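Local coordinates for protein acetyltransferase (Brucella abortus str. 2308 A, PDB 4ZBG) that binds acetyl-CoA and, as a GNAT-family member, probably transfers its acetyl group to an amine of an acceptor substrate, at residues P73-G85 / L153-H167. Sequence-based numbering, arbitrary orientation.
Sequences PVLIGGAEKGWYG and LAFGPDMPQGDVAYH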
ATOM      1  N   PRO A  73      -2.719  -9.675   0.634  1.00  7.35           N
ATOM      2  CA  PRO A  73      -2.209 -10.824  -0.124  1.00  8.07           C
ATOM      3  C   PRO A  73      -2.770 -10.842  -1.536  1.00  8.27           C
ATOM      4  O   PRO A  73      -3.915 -10.445  -1.754  1.00  8.33           O
ATOM      5  CB  PRO A  73      -2.750 -12.035   0.657  1.00  9.81           C
ATOM      6  CG  PRO A  73      -3.152 -11.496   1.997  1.00 10.44           C
ATOM      7  CD  PRO A  73      -3.632 -10.098   1.710  1.00  8.21           C
ATOM      8  N   VAL A  74      -1.966 -11.300  -2.489  1.00  7.97           N
ATOM      9  CA  VAL A  74      -2.484 -11.605  -3.813  1.00  9.50           C
ATOM     10  C   VAL A  74      -2.347 -13.099  -4.033  1.00 10.27           C
ATOM     11  O   VAL A  74      -1.415 -13.730  -3.540  1.00 13.67           O
ATOM     12  CB  VAL A  74      -1.770 -10.816  -4.938  1.00 10.23           C
ATOM     13  CG1 VAL A  74      -1.938  -9.323  -4.750  1.00 10.11           C
ATOM     14  CG2 VAL A  74      -0.293 -11.206  -5.047  1.00 11.81           C
ATOM     15  N   LEU A  75      -3.293 -13.672  -4.758  1.00  9.29           N
ATOM     16  CA  LEU A  75      -3.191 -15.069  -5.157  1.00 10.49           C
ATOM     17  C   LEU A  75      -2.518 -15.121  -6.508  1.00 10.24           C
ATOM     18  O   LEU A  75      -2.723 -14.238  -7.341  1.00 11.00           O
ATOM     19  CB  LEU A  75      -4.573 -15.705  -5.274  1.00 13.21           C
ATOM     20  CG  LEU A  75      -5.389 -15.755  -3.985  1.00 16.18           C
ATOM     21  CD1 LEU A  75      -6.752 -16.363  -4.243  1.00 17.27           C
ATOM     22  CD2 LEU A  75      -4.655 -16.541  -2.917  1.00 17.90           C
ATOM     23  N   ILE A  76      -1.721 -16.160  -6.723  1.00 10.08           N
ATOM     24  CA  ILE A  76      -1.109 -16.396  -8.024  1.00 10.97           C
ATOM     25  C   ILE A  76      -1.587 -17.754  -8.505  1.00 10.87           C
ATOM     26  O   ILE A  76      -1.289 -18.773  -7.885  1.00 11.07           O
ATOM     27  CB  ILE A  76       0.416 -16.322  -7.958  1.00 11.97           C
ATOM     28  CG1 ILE A  76       0.861 -14.931  -7.508  1.00 13.52           C
ATOM     29  CG2 ILE A  76       1.017 -16.677  -9.323  1.00 13.16           C
ATOM     30  CD1 ILE A  76       2.336 -14.852  -7.192  1.00 14.20           C
ATOM     31  N   GLY A  77      -2.333 -17.774  -9.604  1.00 10.93           N
ATOM     32  CA  GLY A  77      -2.960 -19.004 -10.054  1.00 11.85           C
ATOM     33  C   GLY A  77      -3.812 -19.645  -8.971  1.00 12.98           C
ATOM     34  O   GLY A  77      -3.917 -20.872  -8.890  1.00 14.10           O
ATOM     35  N   GLY A  78      -4.421 -18.812  -8.136  1.00 12.61           N
ATOM     36  CA  GLY A  78      -5.295 -19.288  -7.081  1.00 13.58           C
ATOM     37  C   GLY A  78      -4.590 -19.721  -5.813  1.00 14.15           C
ATOM     38  O   GLY A  78      -5.244 -20.157  -4.863  1.00 16.70           O
ATOM     39  N   ALA A  79      -3.264 -19.596  -5.784  1.00 12.89           N
ATOM     40  CA  ALA A  79      -2.481 -20.086  -4.653  1.00 13.68           C
ATOM     41  C   ALA A  79      -1.878 -18.963  -3.822  1.00 12.52           C
ATOM     42  O   ALA A  79      -1.532 -17.905  -4.344  1.00 11.18           O
ATOM     43  CB  ALA A  79      -1.381 -21.003  -5.136  1.00 13.90           C
ATOM     44  N   GLU A  80      -1.738 -19.229  -2.526  1.00 13.10           N
ATOM     45  CA  GLU A  80      -1.031 -18.358  -1.601  1.00 14.25           C
ATOM     46  C   GLU A  80       0.452 -18.722  -1.635  1.00 13.02           C
ATOM     47  O   GLU A  80       0.845 -19.828  -1.264  1.00 14.91           O
ATOM     48  CB  GLU A  80      -1.617 -18.531  -0.200  1.00 16.67           C
ATOM     49  CG  GLU A  80      -3.117 -18.249  -0.158  1.00 20.43           C
ATOM     50  CD  GLU A  80      -3.759 -18.554   1.184  1.00 23.83           C
ATOM     51  OE1 GLU A  80      -3.239 -19.421   1.920  1.00 26.43           O
ATOM     52  OE2 GLU A  80      -4.796 -17.925   1.498  1.00 24.33           O
ATOM     53  N   LYS A  81       1.266 -17.792  -2.118  1.00 11.71           N
ATOM     54  CA  LYS A  81       2.678 -18.054  -2.359  1.00 11.96           C
ATOM     55  C   LYS A  81       3.576 -16.994  -1.725  1.00 11.52           C
ATOM     56  O   LYS A  81       4.730 -16.846  -2.107  1.00 11.55           O
ATOM     57  CB  LYS A  81       2.937 -18.133  -3.865  1.00 12.27           C
ATOM     58  CG  LYS A  81       2.034 -19.128  -4.590  1.00 12.43           C
ATOM     59  CD  LYS A  81       2.407 -19.292  -6.065  1.00 13.29           C
ATOM     60  CE  LYS A  81       3.727 -20.026  -6.257  1.00 13.42           C
ATOM     61  NZ  LYS A  81       3.748 -21.392  -5.655  1.00 13.47           N
ATOM     62  N   GLY A  82       3.044 -16.248  -0.763  1.00 11.11           N
ATOM     63  CA  GLY A  82       3.844 -15.258  -0.065  1.00 11.37           C
ATOM     64  C   GLY A  82       4.005 -13.950  -0.815  1.00 10.63           C
ATOM     65  O   GLY A  82       4.914 -13.175  -0.526  1.00 10.96           O
ATOM     66  N   TRP A  83       3.109 -13.700  -1.765  1.00  9.56           N
ATOM     67  CA  TRP A  83       3.124 -12.467  -2.542  1.00  9.18           C
ATOM     68  C   TRP A  83       2.007 -11.527  -2.109  1.00  8.17           C
ATOM     69  O   TRP A  83       0.903 -11.966  -1.746  1.00  9.12           O
ATOM     70  CB  TRP A  83       3.043 -12.768  -4.044  1.00 10.29           C
ATOM     71  CG  TRP A  83       4.373 -13.191  -4.585  1.00 10.32           C
ATOM     72  CD1 TRP A  83       4.994 -14.399  -4.411  1.00 11.09           C
ATOM     73  CD2 TRP A  83       5.276 -12.383  -5.346  1.00 10.66           C
ATOM     74  NE1 TRP A  83       6.227 -14.385  -5.022  1.00 11.74           N
ATOM     75  CE2 TRP A  83       6.422 -13.159  -5.601  1.00 11.25           C
ATOM     76  CE3 TRP A  83       5.230 -11.068  -5.825  1.00 11.67           C
ATOM     77  CZ2 TRP A  83       7.508 -12.670  -6.325  1.00 11.70           C
ATOM     78  CZ3 TRP A  83       6.306 -10.583  -6.544  1.00 11.95           C
ATOM     79  CH2 TRP A  83       7.430 -11.387  -6.791  1.00 12.53           C
ATOM     80  N   TYR A  84       2.307 -10.230  -2.153  1.00  8.39           N
ATOM     81  CA  TYR A  84       1.408  -9.195  -1.674  1.00  7.18           C
ATOM     82  C   TYR A  84       1.241  -8.135  -2.743  1.00  7.77           C
ATOM     83  O   TYR A  84       2.073  -8.004  -3.638  1.00 10.56           O
ATOM     84  CB  TYR A  84       1.946  -8.604  -0.358  1.00  8.54           C
ATOM     85  CG  TYR A  84       1.980  -9.659   0.725  1.00  9.18           C
ATOM     86  CD1 TYR A  84       3.077 -10.510   0.861  1.00 10.87           C
ATOM     87  CD2 TYR A  84       0.890  -9.857   1.571  1.00 10.34           C
ATOM     88  CE1 TYR A  84       3.092 -11.508   1.818  1.00 12.03           C
ATOM     89  CE2 TYR A  84       0.897 -10.852   2.527  1.00 12.38           C
ATOM     90  CZ  TYR A  84       2.003 -11.670   2.650  1.00 13.33           C
ATOM     91  OH  TYR A  84       2.021 -12.665   3.605  1.00 15.14           O
ATOM     92  N   GLY A  85       0.151  -7.393  -2.652  1.00  6.70           N
ATOM     93  CA  GLY A  85      -0.064  -6.242  -3.503  1.00  7.43           C
ATOM     94  C   GLY A  85       0.054  -4.982  -2.681  1.00  6.44           C
ATOM     95  O   GLY A  85      -0.425  -4.917  -1.543  1.00  7.01           O
ATOM     96  N   LEU A 153       8.402  -6.823  -7.481  1.00 12.89           N
ATOM     97  CA  LEU A 153       9.611  -6.812  -6.672  1.00 12.52           C
ATOM     98  C   LEU A 153       9.701  -8.159  -5.961  1.00 13.04           C
ATOM     99  O   LEU A 153       8.889  -8.461  -5.083  1.00 13.26           O
ATOM    100  CB  LEU A 153       9.578  -5.671  -5.651  1.00 12.66           C
ATOM    101  CG  LEU A 153      10.677  -5.679  -4.582  1.00 12.46           C
ATOM    102  CD1 LEU A 153      12.066  -5.598  -5.206  1.00 13.42           C
ATOM    103  CD2 LEU A 153      10.484  -4.535  -3.601  1.00 13.00           C
ATOM    104  N   ALA A 154      10.674  -8.974  -6.355  1.00 13.95           N
ATOM    105  CA  ALA A 154      10.845 -10.291  -5.761  1.00 15.28           C
ATOM    106  C   ALA A 154      11.837 -10.201  -4.615  1.00 16.21           C
ATOM    107  O   ALA A 154      12.886  -9.569  -4.748  1.00 18.22           O
ATOM    108  CB  ALA A 154      11.347 -11.282  -6.806  1.00 15.89           C
ATOM    109  N   PHE A 155      11.514 -10.826  -3.489  1.00 17.18           N
ATOM    110  CA  PHE A 155      12.434 -10.848  -2.352  1.00 20.63           C
ATOM    111  C   PHE A 155      13.372 -12.050  -2.406  1.00 25.27           C
ATOM    112  O   PHE A 155      14.416 -12.063  -1.758  1.00 27.74           O
ATOM    113  CB  PHE A 155      11.660 -10.798  -1.035  1.00 19.57           C
ATOM    114  CG  PHE A 155      10.853  -9.542  -0.864  1.00 18.06           C
ATOM    115  CD1 PHE A 155      11.347  -8.323  -1.299  1.00 18.22           C
ATOM    116  CD2 PHE A 155       9.594  -9.582  -0.287  1.00 17.54           C
ATOM    117  CE1 PHE A 155      10.606  -7.161  -1.147  1.00 17.82           C
ATOM    118  CE2 PHE A 155       8.848  -8.424  -0.132  1.00 17.60           C
ATOM    119  CZ  PHE A 155       9.358  -7.213  -0.562  1.00 17.56           C
ATOM    120  N   GLY A 156      12.986 -13.047  -3.192  1.00 25.64           N
ATOM    121  CA  GLY A 156      13.821 -14.196  -3.488  1.00 26.48           C
ATOM    122  C   GLY A 156      13.730 -14.503  -4.972  1.00 26.65           C
ATOM    123  O   GLY A 156      14.046 -13.650  -5.801  1.00 26.15           O
ATOM    124  N   PRO A 157      13.280 -15.719  -5.319  1.00 27.85           N
ATOM    125  CA  PRO A 157      13.084 -16.081  -6.727  1.00 27.91           C
ATOM    126  C   PRO A 157      12.066 -15.178  -7.417  1.00 27.65           C
ATOM    127  O   PRO A 157      11.219 -14.572  -6.751  1.00 26.38           O
ATOM    128  CB  PRO A 157      12.544 -17.513  -6.647  1.00 28.72           C
ATOM    129  CG  PRO A 157      13.031 -18.030  -5.342  1.00 29.09           C
ATOM    130  CD  PRO A 157      13.021 -16.852  -4.416  1.00 28.67           C
ATOM    131  N   ASP A 158      12.153 -15.088  -8.741  1.00 28.82           N
ATOM    132  CA  ASP A 158      11.246 -14.239  -9.502  1.00 29.28           C
ATOM    133  C   ASP A 158       9.809 -14.697  -9.345  1.00 26.67           C
ATOM    134  O   ASP A 158       9.545 -15.842  -8.978  1.00 25.52           O
ATOM    135  CB  ASP A 158      11.634 -14.194 -10.978  1.00 33.21           C
ATOM    136  CG  ASP A 158      12.879 -13.368 -11.224  1.00 36.39           C
ATOM    137  OD1 ASP A 158      12.854 -12.155 -10.921  1.00 37.22           O
ATOM    138  OD2 ASP A 158      13.877 -13.929 -11.722  1.00 37.99           O
ATOM    139  N   MET A 159       8.884 -13.789  -9.625  1.00 25.73           N
ATOM    140  CA  MET A 159       7.475 -14.051  -9.417  1.00 25.11           C
ATOM    141  C   MET A 159       7.030 -15.271 -10.197  1.00 23.72           C
ATOM    142  O   MET A 159       7.247 -15.352 -11.407  1.00 24.76           O
ATOM    143  CB  MET A 159       6.645 -12.851  -9.839  1.00 26.96           C
ATOM    144  CG  MET A 159       5.237 -12.911  -9.325  1.00 29.57           C
ATOM    145  SD  MET A 159       4.289 -11.487  -9.845  1.00 32.43           S
ATOM    146  CE  MET A 159       2.695 -11.975  -9.220  1.00 33.26           C
ATOM    147  N   PRO A 160       6.413 -16.235  -9.502  1.00 21.25           N
ATOM    148  CA  PRO A 160       5.908 -17.426 -10.183  1.00 19.47           C
ATOM    149  C   PRO A 160       4.786 -17.060 -11.143  1.00 17.34           C
ATOM    150  O   PRO A 160       4.092 -16.064 -10.949  1.00 17.13           O
ATOM    151  CB  PRO A 160       5.374 -18.280  -9.034  1.00 21.00           C
ATOM    152  CG  PRO A 160       5.065 -17.310  -7.962  1.00 21.79           C
ATOM    153  CD  PRO A 160       6.105 -16.251  -8.064  1.00 21.32           C
ATOM    154  N   GLN A 161       4.613 -17.873 -12.175  1.00 16.45           N
ATOM    155  CA  GLN A 161       3.624 -17.599 -13.203  1.00 16.32           C
ATOM    156  C   GLN A 161       2.232 -17.996 -12.741  1.00 14.00           C
ATOM    157  O   GLN A 161       2.070 -18.911 -11.930  1.00 12.79           O
ATOM    158  CB  GLN A 161       3.979 -18.352 -14.484  1.00 19.37           C
ATOM    159  CG  GLN A 161       5.226 -17.842 -15.177  1.00 23.16           C
ATOM    160  CD  GLN A 161       4.997 -16.516 -15.873  1.00 26.68           C
ATOM    161  OE1 GLN A 161       4.159 -16.410 -16.771  1.00 28.75           O
ATOM    162  NE2 GLN A 161       5.735 -15.494 -15.457  1.00 26.90           N
ATOM    163  N   GLY A 162       1.230 -17.312 -13.282  1.00 13.49           N
ATOM    164  CA  GLY A 162      -0.157 -17.544 -12.933  1.00 13.31           C
ATOM    165  C   GLY A 162      -0.914 -16.235 -12.851  1.00 13.10           C
ATOM    166  O   GLY A 162      -0.317 -15.181 -12.638  1.00 14.71           O
ATOM    167  N   ASP A 163      -2.228 -16.302 -13.024  1.00 13.18           N
ATOM    168  CA  ASP A 163      -3.069 -15.118 -12.937  1.00 13.76           C
ATOM    169  C   ASP A 163      -2.943 -14.490 -11.553  1.00 12.39           C
ATOM    170  O   ASP A 163      -3.016 -15.189 -10.543  1.00 12.58           O
ATOM    171  CB  ASP A 163      -4.529 -15.487 -13.187  1.00 17.63           C
ATOM    172  CG  ASP A 163      -4.797 -15.894 -14.624  1.00 22.68           C
ATOM    173  OD1 ASP A 163      -3.930 -15.660 -15.493  1.00 23.72           O
ATOM    174  OD2 ASP A 163      -5.888 -16.438 -14.882  1.00 25.79           O
ATOM    175  N   VAL A 164      -2.745 -13.175 -11.516  1.00 12.05           N
ATOM    176  CA  VAL A 164      -2.655 -12.434 -10.266  1.00 11.95           C
ATOM    177  C   VAL A 164      -4.040 -11.965  -9.869  1.00 11.24           C
ATOM    178  O   VAL A 164      -4.706 -11.259 -10.627  1.00 13.84           O
ATOM    179  CB  VAL A 164      -1.716 -11.230 -10.411  1.00 12.98           C
ATOM    180  CG1 VAL A 164      -1.708 -10.395  -9.128  1.00 13.70           C
ATOM    181  CG2 VAL A 164      -0.324 -11.697 -10.762  1.00 14.81           C
ATOM    182  N   ALA A 165      -4.477 -12.346  -8.677  1.00  9.88           N
ATOM    183  CA  ALA A 165      -5.773 -11.906  -8.183  1.00 10.06           C
ATOM    184  C   ALA A 165      -5.592 -11.126  -6.887  1.00  9.30           C
ATOM    185  O   ALA A 165      -5.076 -11.652  -5.899  1.00 10.65           O
ATOM    186  CB  ALA A 165      -6.686 -13.107  -7.955  1.00 12.74           C
ATOM    187  N   TYR A 166      -6.013  -9.869  -6.894  1.00  8.93           N
ATOM    188  CA  TYR A 166      -6.083  -9.103  -5.658  1.00  8.67           C
ATOM    189  C   TYR A 166      -7.273  -9.599  -4.849  1.00  8.49           C
ATOM    190  O   TYR A 166      -8.147 -10.308  -5.359  1.00  9.19           O
ATOM    191  CB  TYR A 166      -6.240  -7.611  -5.953  1.00  9.86           C
ATOM    192  CG  TYR A 166      -4.958  -6.884  -6.335  1.00 11.85           C
ATOM    193  CD1 TYR A 166      -4.181  -7.299  -7.416  1.00 14.08           C
ATOM    194  CD2 TYR A 166      -4.539  -5.759  -5.634  1.00 12.69           C
ATOM    195  CE1 TYR A 166      -3.021  -6.623  -7.776  1.00 14.26           C
ATOM    196  CE2 TYR A 166      -3.382  -5.081  -5.988  1.00 13.86           C
ATOM    197  CZ  TYR A 166      -2.632  -5.514  -7.057  1.00 13.75           C
ATOM    198  OH  TYR A 166      -1.487  -4.833  -7.407  1.00 14.82           O
ATOM    199  N   HIS A 167      -7.320  -9.202  -3.587  1.00  8.55           N
ATOM    200  CA  HIS A 167      -8.414  -9.566  -2.710  1.00  8.43           C
ATOM    201  C   HIS A 167      -9.742  -9.057  -3.266  1.00  9.49           C
ATOM    202  O   HIS A 167      -9.786  -8.033  -3.967  1.00  9.86           O
ATOM    203  CB  HIS A 167      -8.168  -8.963  -1.328  1.00  9.65           C
ATOM    204  CG  HIS A 167      -9.113  -9.461  -0.286  1.00 10.93           C
ATOM    205  ND1 HIS A 167     -10.335  -8.872  -0.047  1.00 12.20           N
ATOM    206  CD2 HIS A 167      -9.024 -10.511   0.567  1.00 12.49           C
ATOM    207  CE1 HIS A 167     -10.957  -9.532   0.914  1.00 13.36           C
ATOM    208  NE2 HIS A 167     -10.181 -10.529   1.305  1.00 13.01           N
TER
HETATM  209  O   HOH W   1      -4.937  -8.068  -2.619  1.00  8.64           O
HETATM  210  O   HOH W   2      -4.932 -16.076  -8.632  1.00 12.85           O
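L75 and A165 form an antiparallel hydrogen-bonded pair, L75 N reaching A165 O at 2.9 Å in the carbonyl plane and A165 N returning to L75 O. The next pair, I76 with V164, is non-hydrogen-bonded, and beyond it G77 N donates to D163 O at 2.8 Å, tilted 21° from that carbonyl plane. Water continues the pairing at both ends: one molecule spans P73 O and H167 N, another G78 N and D163 O. The type I' turn from I76 to A79 reverses the chain toward W83, and the two bridges place strand 164-165 along the other side of strand 64-76.

Side chains contribute mainly around the W83 indole. M159 lies over one face, with CG 3.6 Å from the centroid of the W83 six-membered ring and 7° off its normal. M159 SD, 4.3 Å from the same W83 centroid, adds a Met-aromatic contact. With CG anti to the backbone N (chi1 -165°) and the chain extended beyond it, M159 crosses the indole and carries CE to I76 CD1, 3.5 Å away. P160 CD approaches W83 NE1 obliquely, while P160 CG meets I76 CD1 and K81 CE. Elsewhere, V74 CG1 sits over a face of the Y166 ring, 4.1 Å from its centroid.

V121, on strand 119-122 beside strand 83-91, also touches V74, W83, M159 and Y166, joining these apolar groups to the GNAT sheet. The chemistry divides: directional backbone bonds set the strand register, whereas CH-pi, sulfur-aromatic and aliphatic contacts hold the connection between strands 151-154 and 164-165 against the hairpin.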